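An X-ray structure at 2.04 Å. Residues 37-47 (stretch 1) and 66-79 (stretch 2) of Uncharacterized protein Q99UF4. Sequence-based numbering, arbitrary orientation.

Stretch 1 37-47: NGLDAMKLIEE
Stretch 2 66-79: EVLAEIRKKHLNIK

Stretch 1 is helical from Gly38 to Glu47. Stretch 2 is helical from Glu66 to Lys73, then continues as loop from Lys74 to Ile78, with Lys79 in a strand. The two helices run in nearly the same direction, crossing at -27° with axes 10.1 Å apart at closest approach. Met42 CA lies 6.2 Å from Val67 CA, and Glu46 CA lies 8.8 Å from Leu76 CA.

Asn37 (chi1 t) caps the first helix: its OD1 accepts from Asp40 N at 3.0 Å and, weakly, from Leu39 N at 2.8 Å. His75 (phi/psi 56/38) closes the second in a Schellman motif, with His75 N to Arg72 O at 2.9 Å and Leu76 N to Ile71 O at 3.1 Å. Leu76 (-72/142), Asn77 (-79/71) and Ile78 (-142/126) follow; Leu76 and Ile78 point toward stretch 1.

The apolar contact centres on Met42 and Ile45. Met42 (t, p, chi3 -113°) reaches along stretch 2: SD is 4.0 Å from Val67 CG1, and CE is 4.1 Å from Ile71 CG1 and 4.2 Å from Leu76 CD1. Its unbranched chain suits this reach. Ile45 (m, t) places CD1 3.8 Å from Val67 CG1 and 4.1 Å from Ile71 CD1, while CG2 meets Ile78 CD1 at 3.3 Å. Val67 is t; Ile71, Leu76 and Ile78 are m, t. Gly38 O packs 3.4 Å from Val67 CG2, a methyl that a CB on Gly38 would crowd. Met42, Ile45, Val67, Ile71 and Ile78 are buried, Met42 covered most (83 of 406 Å², both sides summed).

The polar contact is more exposed. Lys74 NZ (m, t, 149°, 114°) donates to Glu46 OE1 at 2.8 Å in a salt bridge. Another joins Lys74 NZ to Glu70 OE2 at 2.6 Å. The ammonium bridges both carboxylates, easing repulsion between Glu46 OE1 and Glu70 OE2, 3.9 Å apart. Glu46 is m, t, 145°; Glu70 is t, t, -36°.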

# COMPACT_ATOMS: atom_id res chain seq x y z
N ASN A 37 7.05 2.01 8.86
CA ASN A 37 6.53 1.27 10.04
C ASN A 37 5.02 1.08 9.95
O ASN A 37 4.26 2.05 9.79
CB ASN A 37 6.92 2.03 11.33
CG ASN A 37 6.49 1.30 12.59
OD1 ASN A 37 5.30 1.14 12.86
ND2 ASN A 37 7.46 0.89 13.37
N GLY A 38 4.57 -0.17 10.08
CA GLY A 38 3.14 -0.46 9.87
C GLY A 38 2.21 0.10 10.96
O GLY A 38 1.05 0.44 10.69
N LEU A 39 2.71 0.18 12.19
CA LEU A 39 1.93 0.82 13.24
C LEU A 39 1.76 2.32 12.97
O LEU A 39 0.65 2.89 13.13
CB LEU A 39 2.62 0.65 14.59
CG LEU A 39 1.90 1.15 15.83
CD1 LEU A 39 0.45 0.66 15.93
CD2 LEU A 39 2.70 0.71 17.07
N ASP A 40 2.87 2.95 12.62
CA ASP A 40 2.87 4.33 12.13
C ASP A 40 1.87 4.54 10.99
O ASP A 40 1.00 5.41 11.09
CB ASP A 40 4.29 4.72 11.69
CG ASP A 40 4.44 6.21 11.46
OD1 ASP A 40 3.66 6.95 12.07
OD2 ASP A 40 5.33 6.65 10.66
N ALA A 41 1.96 3.71 9.94
CA ALA A 41 1.01 3.74 8.82
C ALA A 41 -0.45 3.67 9.31
O ALA A 41 -1.27 4.45 8.87
CB ALA A 41 1.29 2.59 7.83
N MET A 42 -0.76 2.73 10.19
CA MET A 42 -2.15 2.56 10.66
C MET A 42 -2.67 3.83 11.30
O MET A 42 -3.80 4.22 11.05
CB MET A 42 -2.26 1.36 11.61
CG MET A 42 -3.71 0.83 11.92
SD MET A 42 -4.65 0.27 10.45
CE MET A 42 -5.96 1.50 10.37
N LYS A 43 -1.82 4.50 12.10
CA LYS A 43 -2.17 5.76 12.72
C LYS A 43 -2.35 6.87 11.67
O LYS A 43 -3.34 7.59 11.71
CB LYS A 43 -1.15 6.19 13.81
CG LYS A 43 -0.90 5.22 15.00
CD LYS A 43 -2.11 4.38 15.49
CE LYS A 43 -3.28 5.20 16.11
NZ LYS A 43 -3.22 5.47 17.60
N LEU A 44 -1.41 6.99 10.75
CA LEU A 44 -1.53 7.95 9.64
C LEU A 44 -2.82 7.71 8.83
O LEU A 44 -3.55 8.64 8.53
CB LEU A 44 -0.30 7.87 8.72
CG LEU A 44 0.98 8.35 9.38
CD1 LEU A 44 2.21 7.75 8.73
CD2 LEU A 44 1.03 9.86 9.33
N ILE A 45 -3.09 6.46 8.50
CA ILE A 45 -4.31 6.10 7.79
C ILE A 45 -5.58 6.58 8.51
O ILE A 45 -6.45 7.20 7.90
CB ILE A 45 -4.33 4.56 7.51
CG1 ILE A 45 -3.24 4.19 6.50
CG2 ILE A 45 -5.70 4.06 7.00
CD1 ILE A 45 -2.92 2.68 6.48
N GLU A 46 -5.69 6.32 9.81
CA GLU A 46 -6.86 6.79 10.57
C GLU A 46 -6.90 8.32 10.68
O GLU A 46 -7.96 8.92 10.58
CB GLU A 46 -6.92 6.15 11.97
CG GLU A 46 -7.18 4.67 11.92
CD GLU A 46 -6.96 3.99 13.26
OE1 GLU A 46 -7.71 3.02 13.55
OE2 GLU A 46 -6.04 4.40 14.02
N GLU A 47 -5.75 8.95 10.87
CA GLU A 47 -5.67 10.40 10.87
C GLU A 47 -6.10 11.01 9.53
O GLU A 47 -6.92 11.94 9.52
CB GLU A 47 -4.27 10.89 11.27
CG GLU A 47 -4.14 12.42 11.37
CD GLU A 47 -2.69 12.92 11.35
OE1 GLU A 47 -2.49 14.15 11.44
OE2 GLU A 47 -1.75 12.10 11.26
N GLU A 66 -1.30 -7.31 8.55
CA GLU A 66 -1.99 -6.83 9.76
C GLU A 66 -2.68 -5.45 9.58
O GLU A 66 -3.75 -5.21 10.08
CB GLU A 66 -1.02 -6.78 10.93
CG GLU A 66 -0.51 -8.15 11.31
CD GLU A 66 0.66 -8.12 12.26
OE1 GLU A 66 1.60 -7.28 12.13
OE2 GLU A 66 0.65 -8.97 13.17
N VAL A 67 -2.02 -4.54 8.88
CA VAL A 67 -2.64 -3.24 8.57
C VAL A 67 -3.89 -3.47 7.67
O VAL A 67 -4.95 -2.94 7.94
CB VAL A 67 -1.65 -2.28 7.88
CG1 VAL A 67 -2.35 -0.98 7.40
CG2 VAL A 67 -0.47 -1.92 8.84
N LEU A 68 -3.75 -4.27 6.61
CA LEU A 68 -4.89 -4.60 5.75
C LEU A 68 -6.02 -5.21 6.58
O LEU A 68 -7.17 -4.78 6.48
CB LEU A 68 -4.45 -5.58 4.63
CG LEU A 68 -5.56 -6.39 3.91
CD1 LEU A 68 -6.46 -5.46 3.10
CD2 LEU A 68 -4.91 -7.39 2.98
N ALA A 69 -5.69 -6.18 7.43
CA ALA A 69 -6.72 -6.80 8.26
C ALA A 69 -7.45 -5.77 9.11
O ALA A 69 -8.68 -5.84 9.25
CB ALA A 69 -6.17 -7.94 9.14
N GLU A 70 -6.72 -4.79 9.66
CA GLU A 70 -7.37 -3.83 10.56
C GLU A 70 -8.26 -2.87 9.80
O GLU A 70 -9.34 -2.50 10.28
CB GLU A 70 -6.36 -3.05 11.40
CG GLU A 70 -7.01 -2.38 12.60
CD GLU A 70 -6.00 -1.65 13.46
OE1 GLU A 70 -4.86 -2.16 13.60
OE2 GLU A 70 -6.36 -0.58 14.00
N ILE A 71 -7.81 -2.43 8.62
CA ILE A 71 -8.63 -1.56 7.74
C ILE A 71 -9.95 -2.26 7.40
O ILE A 71 -11.03 -1.62 7.34
CB ILE A 71 -7.84 -1.23 6.45
CG1 ILE A 71 -6.65 -0.35 6.77
CG2 ILE A 71 -8.71 -0.51 5.36
CD1 ILE A 71 -5.66 -0.25 5.60
N ARG A 72 -9.87 -3.58 7.18
CA ARG A 72 -11.09 -4.31 6.82
C ARG A 72 -11.99 -4.53 8.04
O ARG A 72 -13.17 -4.29 7.94
CB ARG A 72 -10.79 -5.64 6.11
CG ARG A 72 -10.07 -5.43 4.79
CD ARG A 72 -10.88 -4.71 3.73
NE ARG A 72 -10.19 -4.68 2.44
CZ ARG A 72 -9.96 -3.58 1.74
NH1 ARG A 72 -9.31 -3.67 0.58
NH2 ARG A 72 -10.38 -2.39 2.18
N LYS A 73 -11.42 -4.91 9.18
CA LYS A 73 -12.20 -5.05 10.42
C LYS A 73 -13.01 -3.78 10.67
O LYS A 73 -14.18 -3.85 11.06
CB LYS A 73 -11.31 -5.38 11.64
CG LYS A 73 -10.53 -6.73 11.57
CD LYS A 73 -11.38 -8.01 11.87
CE LYS A 73 -10.52 -9.31 11.71
NZ LYS A 73 -11.24 -10.64 11.85
N LYS A 74 -12.42 -2.62 10.40
CA LYS A 74 -13.07 -1.35 10.69
C LYS A 74 -13.89 -0.80 9.55
O LYS A 74 -14.41 0.31 9.65
CB LYS A 74 -12.04 -0.29 11.06
CG LYS A 74 -11.26 -0.58 12.30
CD LYS A 74 -10.35 0.58 12.56
CE LYS A 74 -10.10 0.78 14.04
NZ LYS A 74 -8.67 0.52 14.33
N HIS A 75 -13.96 -1.54 8.44
CA HIS A 75 -14.76 -1.12 7.28
C HIS A 75 -14.42 0.26 6.72
O HIS A 75 -15.32 1.00 6.32
CB HIS A 75 -16.26 -1.19 7.62
CG HIS A 75 -16.72 -2.58 7.88
ND1 HIS A 75 -16.80 -3.53 6.88
CD2 HIS A 75 -17.07 -3.21 9.03
CE1 HIS A 75 -17.19 -4.67 7.39
NE2 HIS A 75 -17.39 -4.51 8.69
N LEU A 76 -13.15 0.60 6.71
CA LEU A 76 -12.72 1.87 6.18
C LEU A 76 -12.84 1.88 4.67
O LEU A 76 -12.58 0.87 4.01
CB LEU A 76 -11.28 2.15 6.60
CG LEU A 76 -10.98 2.18 8.09
CD1 LEU A 76 -9.51 2.59 8.33
CD2 LEU A 76 -12.00 3.10 8.83
N ASN A 77 -13.24 3.02 4.15
CA ASN A 77 -13.41 3.24 2.73
C ASN A 77 -12.05 3.50 2.02
O ASN A 77 -11.75 4.62 1.59
CB ASN A 77 -14.37 4.40 2.53
CG ASN A 77 -14.83 4.52 1.12
OD1 ASN A 77 -14.96 3.52 0.42
ND2 ASN A 77 -15.06 5.75 0.67
N ILE A 78 -11.24 2.46 1.91
CA ILE A 78 -9.84 2.61 1.51
C ILE A 78 -9.48 1.45 0.63
O ILE A 78 -9.71 0.31 1.02
CB ILE A 78 -8.85 2.62 2.73
CG1 ILE A 78 -9.29 3.67 3.76
CG2 ILE A 78 -7.33 2.87 2.23
CD1 ILE A 78 -8.30 3.93 4.92
N LYS A 79 -8.95 1.74 -0.56
CA LYS A 79 -8.40 0.71 -1.44
C LYS A 79 -6.99 0.32 -0.95
O LYS A 79 -6.20 1.18 -0.51
CB LYS A 79 -8.37 1.17 -2.90
CG LYS A 79 -9.70 1.71 -3.44
CD LYS A 79 -10.69 0.60 -3.47
CE LYS A 79 -11.91 0.98 -4.30
NZ LYS A 79 -12.92 -0.09 -4.09